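Local coordinates for protein PTHB1 (Homo sapiens, PDB 4YD8) that forms part of the BBSome, a coat complex thought to sort specific membrane proteins to the primary cilium and required for ciliogenesis, at residues A[101-105]-A[106-110]. Sequence-based numbering, arbitrary orientation.
Sequences VLHSR and KLCVY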
loop_
_atom_site.group_PDB
_atom_site.type_symbol
_atom_site.label_atom_id
_atom_site.label_comp_id
_atom_site.label_asym_id
_atom_site.label_seq_id
_atom_site.Cartn_x
_atom_site.Cartn_y
_atom_site.Cartn_z
ATOM N N VAL A 101 -4.593 -2.156 -11.561
ATOM C CA VAL A 101 -4.732 -0.713 -11.590
ATOM C C VAL A 101 -6.204 -0.402 -11.380
ATOM O O VAL A 101 -7.054 -0.843 -12.158
ATOM C CB VAL A 101 -4.251 -0.117 -12.922
ATOM C CG1 VAL A 101 -4.412 1.408 -12.929
ATOM C CG2 VAL A 101 -2.777 -0.526 -13.187
ATOM N N LEU A 102 -6.497 0.337 -10.321
ATOM C CA LEU A 102 -7.871 0.723 -10.028
ATOM C C LEU A 102 -8.146 2.095 -10.597
ATOM O O LEU A 102 -7.418 3.048 -10.304
ATOM C CB LEU A 102 -8.116 0.715 -8.518
ATOM C CG LEU A 102 -9.541 1.061 -8.083
ATOM C CD1 LEU A 102 -10.531 0.028 -8.643
ATOM C CD2 LEU A 102 -9.597 1.127 -6.565
ATOM N N HIS A 103 -9.205 2.193 -11.399
ATOM C CA HIS A 103 -9.720 3.470 -11.889
ATOM C C HIS A 103 -11.094 3.682 -11.272
ATOM O O HIS A 103 -11.627 2.784 -10.628
ATOM C CB HIS A 103 -9.829 3.486 -13.422
ATOM C CG HIS A 103 -8.528 3.275 -14.135
ATOM N ND1 HIS A 103 -7.563 4.253 -14.234
ATOM C CD2 HIS A 103 -8.038 2.196 -14.800
ATOM C CE1 HIS A 103 -6.533 3.788 -14.924
ATOM N NE2 HIS A 103 -6.807 2.549 -15.290
ATOM N N SER A 104 -11.669 4.858 -11.482
ATOM C CA SER A 104 -12.993 5.154 -10.943
ATOM C C SER A 104 -14.059 4.135 -11.358
ATOM O O SER A 104 -14.872 3.709 -10.524
ATOM C CB SER A 104 -13.437 6.549 -11.374
ATOM O OG SER A 104 -14.744 6.800 -10.898
ATOM N N ARG A 105 -14.076 3.767 -12.639
ATOM C CA ARG A 105 -15.088 2.841 -13.146
ATOM C C ARG A 105 -14.543 1.575 -13.813
ATOM O O ARG A 105 -15.277 0.881 -14.525
ATOM C CB ARG A 105 -16.014 3.568 -14.138
ATOM C CG ARG A 105 -16.774 4.717 -13.507
ATOM C CD ARG A 105 -17.783 4.222 -12.479
ATOM N NE ARG A 105 -18.794 3.364 -13.088
ATOM C CZ ARG A 105 -19.968 3.790 -13.544
ATOM N NH1 ARG A 105 -20.297 5.075 -13.458
ATOM N NH2 ARG A 105 -20.811 2.925 -14.088
ATOM N N LYS A 106 -13.271 1.252 -13.599
ATOM C CA LYS A 106 -12.783 -0.038 -14.084
ATOM C C LYS A 106 -11.561 -0.498 -13.296
ATOM O O LYS A 106 -10.825 0.307 -12.744
ATOM C CB LYS A 106 -12.455 0.009 -15.585
ATOM C CG LYS A 106 -11.381 0.995 -15.983
ATOM C CD LYS A 106 -11.068 0.921 -17.482
ATOM C CE LYS A 106 -10.134 2.059 -17.892
ATOM N NZ LYS A 106 -9.774 2.059 -19.339
ATOM N N LEU A 107 -11.401 -1.808 -13.232
ATOM C CA LEU A 107 -10.239 -2.442 -12.633
ATOM C C LEU A 107 -9.512 -3.173 -13.759
ATOM O O LEU A 107 -10.127 -3.976 -14.468
ATOM C CB LEU A 107 -10.662 -3.397 -11.525
ATOM C CG LEU A 107 -9.610 -4.420 -11.062
ATOM C CD1 LEU A 107 -8.565 -3.758 -10.187
ATOM C CD2 LEU A 107 -10.275 -5.590 -10.330
ATOM N N CYS A 108 -8.224 -2.885 -13.946
ATOM C CA CYS A 108 -7.466 -3.496 -15.044
ATOM C C CYS A 108 -6.289 -4.280 -14.486
ATOM O O CYS A 108 -5.584 -3.791 -13.602
ATOM C CB CYS A 108 -6.984 -2.429 -16.029
ATOM S SG CYS A 108 -8.342 -1.428 -16.763
ATOM N N VAL A 109 -6.103 -5.500 -14.978
ATOM C CA VAL A 109 -5.013 -6.349 -14.492
ATOM C C VAL A 109 -4.032 -6.607 -15.640
ATOM O O VAL A 109 -4.435 -6.965 -16.742
ATOM C CB VAL A 109 -5.563 -7.673 -13.890
ATOM C CG1 VAL A 109 -4.443 -8.672 -13.634
ATOM C CG2 VAL A 109 -6.288 -7.389 -12.570
ATOM N N TYR A 110 -2.744 -6.373 -15.377
ATOM C CA TYR A 110 -1.707 -6.401 -16.407
ATOM C C TYR A 110 -0.611 -7.391 -16.100
ATOM O O TYR A 110 -0.253 -7.593 -14.939
ATOM C CB TYR A 110 -1.039 -5.035 -16.560
ATOM C CG TYR A 110 -1.952 -3.953 -17.063
ATOM C CD1 TYR A 110 -2.095 -3.721 -18.421
ATOM C CD2 TYR A 110 -2.661 -3.160 -16.177
ATOM C CE1 TYR A 110 -2.933 -2.731 -18.896
ATOM C CE2 TYR A 110 -3.503 -2.165 -16.640
ATOM C CZ TYR A 110 -3.633 -1.966 -18.001
ATOM O OH TYR A 110 -4.460 -0.989 -18.471
HETATM O O HOH W 1 -5.990 0.892 -17.318
#
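Val-101 and Cys-108 face each other as an antiparallel hydrogen-bonded pair, each backbone giving and taking one bond. Val-101 N donates to Cys-108 O at 2.8 Å, and Cys-108 N returns to Val-101 O at 3.0 Å, nearly straight at 173°. That same Val-101 O also receives a CA-H...O contact from Leu-107. One step nearer the turn, Lys-106 O takes the amide of His-103 (N to O, 2.8 Å), but Lys-106 N is buried with no partner in the model.

On the face that Val-101 shares with Cys-108, the histidine imidazole has both nitrogens occupied. His-103 ND1 is hydrogen-bonded to the backbone O of Pro-81, and His-103 NE2 shares a hydrogen bond of 2.7 Å with a water; this water is also hydrogen-bonded, at 2.7 Å, to Tyr-110 OH, in the plane of the phenol ring, and so ties the turn to a residue farther along the second strand. With CG set anti to its own carbonyl carbon (chi1 -60°), His-103 runs alongside Lys-106, pointing the same way, and His-103 CD2 comes 3.7 Å from Lys-106 CE. Cys-108 SG sits at the imidazole edge, near the ring plane. On the same face, Val-101 CG2 packs obliquely against Tyr-110 CE2. Were His-103 an alanine, Pro-81 O would probably lose this donor, the water its imidazole partner, and a gap would open beside the lysine chain. Within the turn, Arg-105 NE is hydrogen-bonded to Leu-135 O.

On the reverse face Leu-102 and Leu-107, a non-hydrogen-bonded pair, both reach Met-142 and Ile-158 of the next sheet. This is the tight beta hairpin joining the two middle strands of a four-stranded antiparallel blade in the seven-bladed beta-propeller.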